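Local coordinates for Non-structural protein 5 (Modoc virus, PDB 2WA2) that binds S-adenosylmethionine and probably transfers its methyl group to the N7 and 2'-O positions of the viral RNA cap, at residues A[72-77]-A[215-220]; A[165-170]-A[198-203]. The protein carries 4 engineered substitutions. All blocks are in the same frame, centred on the assembly; numbering follows the deposited sequence.

Both contacts belong to the Rossmann-like fold of an FtsJ-type methyltransferase, and their centres lie 21 Å apart with nearest atoms about 6 Å from each other. Contact 1 ties helix 66-76 to the antiparallel end of the mixed sheet, at edge strand 215-217, one of the two outermost, and the residues after it. Contact 2 pairs helices 163-183 and 199-212, joined in the chain by the parallel strand 188-193. Along the chain the order is 72-77, 165-170, 198-203, 215-220, so contact 2 falls between the two halves of contact 1; helix 199-212 is followed by strand 215-217. The side chains of I74 and T170 lie about 10 and 11 Å from bound S-adenosylmethionine.

Contact 1. Residues A[72-77]-A[215-220]; sequences AWIDER and GLIRVP
The indole of W73 meets P220 and V219, and no hydrogen bond crosses between 72-77 and 215-220. With CG anti to the backbone N (chi1 -169°), the indole of W73 lies against both residues. P220 comes tip to tip with it, placing CD 3.5 Å from the centroid of the six-membered ring and 22° off its normal, a CH-pi contact; P220 CD also lies only 3.2 Å from W73 CZ2. V219 CG1 occupies the same face, 3.8 Å from W73 CE3, as the two side chains slide past each other. R77 CG lies 3.5 Å above the opposite face of the W73 ring, toward the rim, so the indole has R77 on one face and V219 and P220 on the other. The other branch of V219, CG2, packs 3.6 Å from I74 CG1, the side chains crossing at about a right angle. I217 CD1 reaches both W73 CZ3, near the ring plane, and I74 CG1, at 4.2 Å from each. Helix 66-76 is thereby packed where the parallel strand 188-193 meets the antiparallel strands 229-232 and 215-217: I74 also touches C190, Y230 and V232, I217 pairs through its backbone with Y230, and L216 contacts helix 239-254.

Contact 2. Residues A[165-170]-A[198-203]; sequences VEASRT and SCDVLE
A167 and T170, about one helical turn apart, face S198 and V201 across two nearly parallel helices. The axes of 165-170 and 199-203 approach to 9.5 Å and their directions differ by 23°. Helices 163-183 and 199-212, to which they belong, precede and follow strand 188-193 in the Rossmann-like fold and pack side by side. Apolar contact is carried mainly by methyl groups. T170 CG2 rests 3.7 Å from V201 CG1 and almost as near V201 CG2, so it touches both branches of the valine; the two side chains cross at about a right angle. V201 CG2 also lies 3.9 Å from A167 O, with A167 CB farther off. The A167 methyl points at the start of the second helix, where S198 CB lies 3.8 Å from A167 CB. L171, L174 and V193 also touch V201, continuing this apolar patch along helix 163-183 and onto strand 188-193.

No hydrogen bond crosses between the segments; the polar groups bond within helix 165-170 or to residues outside the pair. T170 has OG1 beside its backbone N (chi1 -62°), and this hydroxyl donates to E166 O at 2.7 Å from above the carbonyl plane. T170 N bonds to E166 O from the opposite face, so two donors grip one carbonyl oxygen. E166 also forms a salt bridge with K22 of helix 14-27. S198 occupies the N-cap position of helix 199-212.

The chemistry divides the threonine: its methyl packs against the neighbouring helix, while its buried hydroxyl is satisfied by E166 O and N195 N. Direct adhesion therefore rests on van der Waals contact, and N195, which bonds to T170 OG1 through its N and to S198 N through OD1, links the two segments indirectly.

Contact 1. Residues A[72-77]-A[215-220]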
loop_
_atom_site.group_PDB
_atom_site.type_symbol
_atom_site.label_atom_id
_atom_site.label_comp_id
_atom_site.label_asym_id
_atom_site.label_seq_id
_atom_site.Cartn_x
_atom_site.Cartn_y
_atom_site.Cartn_z
ATOM N N ALA A 72 -7.457 4.816 7.079
ATOM C CA ALA A 72 -8.077 5.936 7.823
ATOM C C ALA A 72 -7.056 7.032 8.142
ATOM O O ALA A 72 -7.350 8.230 8.004
ATOM C CB ALA A 72 -8.798 5.429 9.124
ATOM N N TRP A 73 -5.854 6.606 8.552
ATOM C CA TRP A 73 -4.750 7.506 8.817
ATOM C C TRP A 73 -4.366 8.304 7.583
ATOM O O TRP A 73 -4.257 9.529 7.654
ATOM C CB TRP A 73 -3.535 6.751 9.367
ATOM C CG TRP A 73 -2.444 7.663 9.901
ATOM C CD1 TRP A 73 -2.284 8.074 11.207
ATOM C CD2 TRP A 73 -1.390 8.290 9.149
ATOM N NE1 TRP A 73 -1.182 8.899 11.304
ATOM C CE2 TRP A 73 -0.622 9.057 10.061
ATOM C CE3 TRP A 73 -1.018 8.281 7.790
ATOM C CZ2 TRP A 73 0.504 9.803 9.663
ATOM C CZ3 TRP A 73 0.113 9.015 7.394
ATOM C CH2 TRP A 73 0.857 9.777 8.340
ATOM N N ILE A 74 -4.139 7.616 6.463
ATOM C CA ILE A 74 -3.822 8.267 5.196
ATOM C C ILE A 74 -4.944 9.236 4.771
ATOM O O ILE A 74 -4.670 10.338 4.271
ATOM C CB ILE A 74 -3.586 7.231 4.082
ATOM C CG1 ILE A 74 -2.373 6.333 4.435
ATOM C CG2 ILE A 74 -3.475 7.926 2.680
ATOM C CD1 ILE A 74 -2.205 5.141 3.509
ATOM N N ASP A 75 -6.194 8.814 4.971
ATOM C CA ASP A 75 -7.348 9.614 4.533
ATOM C C ASP A 75 -7.426 10.904 5.337
ATOM O O ASP A 75 -7.622 11.982 4.764
ATOM C CB ASP A 75 -8.641 8.819 4.674
ATOM C CG ASP A 75 -9.855 9.573 4.167
ATOM O OD1 ASP A 75 -9.712 10.457 3.288
ATOM O OD2 ASP A 75 -10.959 9.267 4.659
ATOM N N GLU A 76 -7.259 10.779 6.651
ATOM C CA GLU A 76 -7.338 11.917 7.575
ATOM C C GLU A 76 -6.181 12.880 7.392
ATOM O O GLU A 76 -6.301 14.059 7.710
ATOM C CB GLU A 76 -7.420 11.429 9.034
ATOM C CG GLU A 76 -8.872 11.229 9.532
ATOM C CD GLU A 76 -9.140 9.882 10.216
ATOM O OE1 GLU A 76 -8.432 9.528 11.191
ATOM O OE2 GLU A 76 -10.091 9.184 9.784
ATOM N N ARG A 77 -5.059 12.390 6.882
ATOM C CA ARG A 77 -3.918 13.252 6.578
ATOM C C ARG A 77 -4.067 13.961 5.235
ATOM O O ARG A 77 -3.217 14.777 4.881
ATOM C CB ARG A 77 -2.609 12.458 6.573
ATOM C CG ARG A 77 -2.279 11.784 7.885
ATOM C CD ARG A 77 -1.707 12.762 8.900
ATOM N NE ARG A 77 -1.971 12.410 10.300
ATOM C CZ ARG A 77 -2.945 11.610 10.738
ATOM N NH1 ARG A 77 -3.801 11.029 9.903
ATOM N NH2 ARG A 77 -3.064 11.399 12.039
ATOM N N GLY A 215 3.098 11.474 -4.033
ATOM C CA GLY A 215 4.275 11.397 -3.173
ATOM C C GLY A 215 4.264 10.061 -2.459
ATOM O O GLY A 215 3.365 9.235 -2.680
ATOM N N LEU A 216 5.271 9.832 -1.632
ATOM C CA LEU A 216 5.395 8.536 -0.968
ATOM C C LEU A 216 5.460 8.776 0.519
ATOM O O LEU A 216 6.318 9.541 1.006
ATOM C CB LEU A 216 6.649 7.776 -1.460
ATOM C CG LEU A 216 6.748 6.340 -0.945
ATOM C CD1 LEU A 216 5.764 5.446 -1.731
ATOM C CD2 LEU A 216 8.209 5.767 -1.015
ATOM N N ILE A 217 4.586 8.125 1.267
ATOM C CA ILE A 217 4.501 8.387 2.711
ATOM C C ILE A 217 4.591 7.110 3.545
ATOM O O ILE A 217 4.225 6.017 3.078
ATOM C CB ILE A 217 3.217 9.195 3.091
ATOM C CG1 ILE A 217 1.948 8.389 2.747
ATOM C CG2 ILE A 217 3.242 10.605 2.422
ATOM C CD1 ILE A 217 0.608 8.977 3.232
ATOM N N ARG A 218 5.096 7.272 4.771
ATOM C CA ARG A 218 5.150 6.192 5.744
ATOM C C ARG A 218 4.023 6.389 6.757
ATOM O O ARG A 218 3.925 7.439 7.387
ATOM C CB ARG A 218 6.518 6.210 6.458
ATOM C CG ARG A 218 6.607 5.309 7.686
ATOM C CD ARG A 218 6.695 3.841 7.208
ATOM N NE ARG A 218 6.996 2.948 8.323
ATOM C CZ ARG A 218 7.264 1.656 8.203
ATOM N NH1 ARG A 218 7.193 1.061 7.006
ATOM N NH2 ARG A 218 7.564 0.966 9.286
ATOM N N VAL A 219 3.174 5.381 6.913
ATOM C CA VAL A 219 2.143 5.409 7.945
ATOM C C VAL A 219 2.801 4.932 9.257
ATOM O O VAL A 219 3.412 3.863 9.288
ATOM C CB VAL A 219 0.965 4.506 7.536
ATOM C CG1 VAL A 219 -0.169 4.639 8.511
ATOM C CG2 VAL A 219 0.510 4.864 6.106
ATOM N N PRO A 220 2.732 5.743 10.321
ATOM C CA PRO A 220 3.378 5.403 11.603
ATOM C C PRO A 220 2.783 4.185 12.301
ATOM O O PRO A 220 3.404 3.634 13.223
ATOM C CB PRO A 220 3.192 6.675 12.453
ATOM C CG PRO A 220 2.052 7.390 11.825
ATOM C CD PRO A 220 2.120 7.085 10.348
#

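Contact 2. Residues A[165-170]-A[198-203]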
loop_
_atom_site.group_PDB
_atom_site.type_symbol
_atom_site.label_atom_id
_atom_site.label_comp_id
_atom_site.label_asym_id
_atom_site.label_seq_id
_atom_site.Cartn_x
_atom_site.Cartn_y
_atom_site.Cartn_z
ATOM N N VAL A 165 12.922 -10.373 -4.162
ATOM C CA VAL A 165 11.563 -10.870 -4.396
ATOM C C VAL A 165 10.530 -9.756 -4.157
ATOM O O VAL A 165 9.594 -9.578 -4.941
ATOM C CB VAL A 165 11.217 -12.110 -3.503
ATOM C CG1 VAL A 165 9.747 -12.492 -3.619
ATOM C CG2 VAL A 165 12.111 -13.298 -3.846
ATOM N N GLU A 166 10.682 -9.039 -3.047
ATOM C CA GLU A 166 9.798 -7.912 -2.741
ATOM C C GLU A 166 9.886 -6.801 -3.804
ATOM O O GLU A 166 8.841 -6.241 -4.181
ATOM C CB GLU A 166 10.096 -7.347 -1.355
ATOM C CG GLU A 166 9.796 -8.313 -0.217
ATOM C CD GLU A 166 10.040 -7.706 1.160
ATOM O OE1 GLU A 166 11.016 -6.938 1.303
ATOM O OE2 GLU A 166 9.273 -7.993 2.084
ATOM N N ALA A 167 11.110 -6.454 -4.221
ATOM C CA ALA A 167 11.299 -5.486 -5.364
ATOM C C ALA A 167 10.537 -5.916 -6.616
ATOM O O ALA A 167 9.841 -5.115 -7.230
ATOM C CB ALA A 167 12.781 -5.301 -5.681
ATOM N N SER A 168 10.644 -7.193 -6.987
ATOM C CA SER A 168 9.980 -7.672 -8.211
ATOM C C SER A 168 8.469 -7.558 -8.108
ATOM O O SER A 168 7.804 -7.105 -9.048
ATOM C CB SER A 168 10.369 -9.145 -8.480
ATOM O OG SER A 168 11.679 -9.146 -8.996
ATOM N N ARG A 169 7.912 -7.963 -6.963
ATOM C CA ARG A 169 6.469 -7.849 -6.773
ATOM C C ARG A 169 6.013 -6.401 -6.734
ATOM O O ARG A 169 4.941 -6.068 -7.244
ATOM C CB ARG A 169 6.034 -8.518 -5.470
ATOM C CG ARG A 169 6.385 -9.978 -5.410
ATOM C CD ARG A 169 6.100 -10.482 -4.045
ATOM N NE ARG A 169 6.355 -11.914 -3.991
ATOM C CZ ARG A 169 6.240 -12.664 -2.899
ATOM N NH1 ARG A 169 5.842 -12.144 -1.735
ATOM N NH2 ARG A 169 6.520 -13.959 -2.987
ATOM N N THR A 170 6.830 -5.542 -6.120
ATOM C CA THR A 170 6.526 -4.113 -6.054
ATOM C C THR A 170 6.474 -3.512 -7.452
ATOM O O THR A 170 5.545 -2.784 -7.775
ATOM C CB THR A 170 7.546 -3.378 -5.177
ATOM O OG1 THR A 170 7.459 -3.909 -3.843
ATOM C CG2 THR A 170 7.212 -1.851 -5.098
ATOM N N SER A 198 14.520 -0.248 -3.059
ATOM C CA SER A 198 15.188 -0.855 -4.189
ATOM C C SER A 198 15.378 0.208 -5.293
ATOM O O SER A 198 14.466 1.011 -5.559
ATOM C CB SER A 198 14.344 -2.038 -4.669
ATOM O OG SER A 198 14.544 -2.306 -6.036
ATOM N N CYS A 199 16.555 0.231 -5.918
ATOM C CA CYS A 199 16.811 1.230 -6.942
ATOM C C CYS A 199 15.797 1.198 -8.084
ATOM O O CYS A 199 15.319 2.255 -8.475
ATOM C CB CYS A 199 18.241 1.180 -7.486
ATOM S SG CYS A 199 18.486 2.562 -8.683
ATOM N N ASP A 200 15.471 0.013 -8.621
ATOM C CA ASP A 200 14.479 -0.065 -9.706
ATOM C C ASP A 200 13.112 0.483 -9.299
ATOM O O ASP A 200 12.421 1.149 -10.092
ATOM C CB ASP A 200 14.334 -1.481 -10.304
ATOM C CG ASP A 200 14.101 -2.558 -9.265
ATOM O OD1 ASP A 200 13.830 -2.249 -8.076
ATOM O OD2 ASP A 200 14.179 -3.756 -9.654
ATOM N N VAL A 201 12.733 0.212 -8.058
ATOM C CA VAL A 201 11.474 0.698 -7.549
ATOM C C VAL A 201 11.517 2.217 -7.416
ATOM O O VAL A 201 10.558 2.885 -7.775
ATOM C CB VAL A 201 11.073 0.054 -6.190
ATOM C CG1 VAL A 201 9.803 0.759 -5.638
ATOM C CG2 VAL A 201 10.804 -1.451 -6.368
ATOM N N LEU A 202 12.602 2.753 -6.862
ATOM C CA LEU A 202 12.722 4.210 -6.711
ATOM C C LEU A 202 12.577 4.921 -8.053
ATOM O O LEU A 202 11.806 5.893 -8.174
ATOM C CB LEU A 202 14.043 4.592 -6.016
ATOM C CG LEU A 202 14.159 4.452 -4.501
ATOM C CD1 LEU A 202 15.651 4.540 -4.088
ATOM C CD2 LEU A 202 13.331 5.486 -3.790
ATOM N N GLU A 203 13.275 4.418 -9.070
ATOM C CA GLU A 203 13.155 4.984 -10.432
ATOM C C GLU A 203 11.739 4.868 -11.009
ATOM O O GLU A 203 11.236 5.811 -11.636
ATOM C CB GLU A 203 14.183 4.387 -11.358
ATOM C CG GLU A 203 15.572 4.801 -10.923
ATOM C CD GLU A 203 16.657 4.469 -11.917
ATOM O OE1 GLU A 203 16.474 3.534 -12.746
ATOM O OE2 GLU A 203 17.715 5.143 -11.841
#